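Local coordinates for protein hyperpolarization-activated (Ih) channel (PDB 2PTM) that probably works as a voltage-gated, hyperpolarization-activated cation channel, and binds cyclic nucleotides such as cAMP through its carboxy-terminal region, at residues Arg114-Gln119 and Ser140-Ile145. Numbering follows the deposited sequence.
With CMP (adenosine-3',5'-cyclic-monophosphate), chain C.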
loop_
_atom_site.group_PDB
_atom_site.type_symbol
_atom_site.label_atom_id
_atom_site.label_comp_id
_atom_site.label_asym_id
_atom_site.label_seq_id
_atom_site.Cartn_x
_atom_site.Cartn_y
_atom_site.Cartn_z
ATOM N N ARG A 114 -11.384 15.903 2.163
ATOM C CA ARG A 114 -10.960 16.094 3.546
ATOM C C ARG A 114 -11.420 17.457 4.073
ATOM O O ARG A 114 -11.808 18.328 3.294
ATOM C CB ARG A 114 -9.427 15.972 3.656
ATOM C CG ARG A 114 -8.617 17.061 2.922
ATOM C CD ARG A 114 -7.192 16.580 2.647
ATOM N NE ARG A 114 -6.268 17.653 2.273
ATOM C CZ ARG A 114 -6.170 18.166 1.050
ATOM N NH1 ARG A 114 -6.956 17.716 0.077
ATOM N NH2 ARG A 114 -5.292 19.133 0.799
ATOM N N MET A 115 -11.382 17.629 5.394
ATOM C CA MET A 115 -11.641 18.930 6.011
ATOM C C MET A 115 -10.377 19.375 6.732
ATOM O O MET A 115 -9.422 18.600 6.842
ATOM C CB MET A 115 -12.803 18.863 7.002
ATOM C CG MET A 115 -12.492 18.041 8.246
ATOM S SD MET A 115 -13.711 18.351 9.520
ATOM C CE MET A 115 -13.418 20.079 9.857
ATOM N N PHE A 116 -10.380 20.616 7.221
ATOM C CA PHE A 116 -9.167 21.244 7.752
ATOM C C PHE A 116 -9.402 21.961 9.070
ATOM O O PHE A 116 -10.401 22.671 9.226
ATOM C CB PHE A 116 -8.632 22.280 6.762
ATOM C CG PHE A 116 -8.353 21.728 5.395
ATOM C CD1 PHE A 116 -7.071 21.311 5.052
ATOM C CD2 PHE A 116 -9.368 21.630 4.450
ATOM C CE1 PHE A 116 -6.808 20.805 3.785
ATOM C CE2 PHE A 116 -9.111 21.116 3.190
ATOM C CZ PHE A 116 -7.832 20.701 2.856
ATOM N N PHE A 117 -8.469 21.797 10.002
ATOM C CA PHE A 117 -8.444 22.577 11.238
ATOM C C PHE A 117 -7.289 23.552 11.134
ATOM O O PHE A 117 -6.192 23.160 10.731
ATOM C CB PHE A 117 -8.225 21.663 12.446
ATOM C CG PHE A 117 -9.375 20.742 12.714
ATOM C CD1 PHE A 117 -10.390 21.119 13.580
ATOM C CD2 PHE A 117 -9.456 19.512 12.082
ATOM C CE1 PHE A 117 -11.458 20.277 13.825
ATOM C CE2 PHE A 117 -10.529 18.660 12.319
ATOM C CZ PHE A 117 -11.528 19.043 13.190
ATOM N N ILE A 118 -7.520 24.813 11.499
ATOM C CA ILE A 118 -6.472 25.824 11.402
ATOM C C ILE A 118 -5.660 25.884 12.691
ATOM O O ILE A 118 -6.182 26.242 13.750
ATOM C CB ILE A 118 -7.054 27.228 11.122
ATOM C CG1 ILE A 118 -7.883 27.224 9.830
ATOM C CG2 ILE A 118 -5.943 28.273 11.033
ATOM C CD1 ILE A 118 -8.586 28.568 9.541
ATOM N N GLN A 119 -4.385 25.520 12.613
ATOM C CA GLN A 119 -3.514 25.700 13.762
ATOM C C GLN A 119 -3.127 27.158 13.792
ATOM O O GLN A 119 -3.387 27.871 14.767
ATOM C CB GLN A 119 -2.256 24.856 13.660
ATOM C CG GLN A 119 -1.299 25.100 14.839
ATOM C CD GLN A 119 -0.096 24.209 14.771
ATOM O OE1 GLN A 119 0.743 24.346 13.878
ATOM N NE2 GLN A 119 -0.007 23.272 15.701
ATOM N N SER A 140 -10.163 27.662 14.212
ATOM C CA SER A 140 -11.370 27.419 13.437
ATOM C C SER A 140 -11.159 26.208 12.529
ATOM O O SER A 140 -10.099 25.579 12.543
ATOM C CB SER A 140 -11.763 28.670 12.641
ATOM O OG SER A 140 -13.065 28.543 12.116
ATOM N N TYR A 141 -12.174 25.866 11.753
ATOM C CA TYR A 141 -12.043 24.759 10.822
ATOM C C TYR A 141 -12.916 25.034 9.612
ATOM O O TYR A 141 -13.801 25.887 9.668
ATOM C CB TYR A 141 -12.395 23.427 11.487
ATOM C CG TYR A 141 -13.819 23.299 11.993
ATOM C CD1 TYR A 141 -14.894 23.269 11.115
ATOM C CD2 TYR A 141 -14.080 23.163 13.350
ATOM C CE1 TYR A 141 -16.196 23.141 11.578
ATOM C CE2 TYR A 141 -15.382 23.029 13.825
ATOM C CZ TYR A 141 -16.431 23.016 12.932
ATOM O OH TYR A 141 -17.717 22.877 13.397
ATOM N N PHE A 142 -12.650 24.335 8.517
ATOM C CA PHE A 142 -13.430 24.544 7.308
ATOM C C PHE A 142 -13.325 23.321 6.415
ATOM O O PHE A 142 -12.442 22.489 6.607
ATOM C CB PHE A 142 -12.949 25.792 6.554
ATOM C CG PHE A 142 -11.504 25.714 6.099
ATOM C CD1 PHE A 142 -11.167 25.069 4.914
ATOM C CD2 PHE A 142 -10.489 26.283 6.859
ATOM C CE1 PHE A 142 -9.829 24.997 4.488
ATOM C CE2 PHE A 142 -9.153 26.214 6.455
ATOM C CZ PHE A 142 -8.820 25.575 5.275
ATOM N N GLY A 143 -14.226 23.226 5.439
ATOM C CA GLY A 143 -14.225 22.131 4.484
ATOM C C GLY A 143 -15.050 20.961 4.988
ATOM O O GLY A 143 -14.965 19.848 4.461
ATOM N N GLU A 144 -15.849 21.206 6.021
ATOM C CA GLU A 144 -16.667 20.143 6.593
ATOM C C GLU A 144 -18.007 19.963 5.871
ATOM O O GLU A 144 -18.580 18.872 5.889
ATOM C CB GLU A 144 -16.913 20.388 8.089
ATOM C CG GLU A 144 -18.023 21.385 8.401
ATOM C CD GLU A 144 -17.621 22.830 8.183
ATOM O OE1 GLU A 144 -16.450 23.101 7.863
ATOM O OE2 GLU A 144 -18.484 23.712 8.341
ATOM N N ILE A 145 -18.519 21.027 5.258
ATOM C CA ILE A 145 -19.883 20.992 4.718
ATOM C C ILE A 145 -19.999 19.892 3.679
ATOM O O ILE A 145 -20.907 19.054 3.729
ATOM C CB ILE A 145 -20.300 22.330 4.043
ATOM C CG1 ILE A 145 -20.229 23.502 5.015
ATOM C CG2 ILE A 145 -21.695 22.208 3.465
ATOM C CD1 ILE A 145 -20.873 23.229 6.303
HETATM P P CMP C . -17.026 23.105 2.185
HETATM O O1P CMP C . -18.286 23.448 1.330
HETATM O O2P CMP C . -16.692 21.701 2.361
HETATM O "O5'" CMP C . -15.921 24.049 1.495
HETATM C "C5'" CMP C . -15.737 25.423 1.742
HETATM C "C4'" CMP C . -15.815 25.774 3.221
HETATM O "O4'" CMP C . -16.020 27.148 3.531
HETATM C "C3'" CMP C . -17.085 25.160 3.759
HETATM O "O3'" CMP C . -17.329 23.803 3.616
HETATM C "C2'" CMP C . -17.261 25.730 5.167
HETATM O "O2'" CMP C . -16.298 25.138 6.025
HETATM C "C1'" CMP C . -16.686 27.152 4.843
HETATM N N9 CMP C . -17.717 28.148 4.805
HETATM C C8 CMP C . -18.706 28.378 3.816
HETATM N N7 CMP C . -19.480 29.440 4.095
HETATM C C5 CMP C . -19.009 29.924 5.321
HETATM C C6 CMP C . -19.384 30.996 6.181
HETATM N N6 CMP C . -20.413 31.837 5.843
HETATM N N1 CMP C . -18.697 31.177 7.350
HETATM C C2 CMP C . -17.673 30.345 7.643
HETATM N N3 CMP C . -17.197 29.298 6.934
HETATM C C4 CMP C . -17.881 29.131 5.777
#
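Phe116 and Phe142 pair antiparallel through two backbone hydrogen bonds, Phe116 N to Phe142 O and Phe142 N to Phe116 O, each 2.9 Å. A third, from Ile118 N to Ser140 O, is almost straight at the hydrogen (178°). Side chains pack most closely where these phenylalanines meet: Phe116 CB lies over one face of the Phe142 ring, 3.9 Å from its centroid, and Phe116 CD2 comes within 3.4 Å of Phe142 CE1. The ring planes differ by 21° but are slid apart, so overlap is slight. With CG between the backbone N and carbonyl carbon (chi1 61°), Phe142 swings its ring back toward 114-118, and Ile118 CG1 closes the ring's edge at 3.7 Å from CE2. An alanine in place of Phe142 would probably leave Phe116 CB and Ile118 CG1 facing a gap beside Val105 and Ile106. This is the edge of the cyclic nucleotide-binding beta roll, where strand 141-142 runs into the phosphate-binding turn and helix 145-149. There cAMP O2' accepts from Gly143 N at 2.9 Å and donates to Glu144 OE1 at 2.7 Å, while Arg194 engages Glu144 OE2. Contact is looser on the sheet face of Phe117 and Tyr141, where Phe117 CD1 stays 3.7 Å from Tyr141 CB and the rings meet obliquely; helix 181-192 packs against Tyr141. Partly exposed Arg114 turns from 140-145, its guanidinium salt-bridged to Glu97 of its own chain and Glu58 of the second subunit.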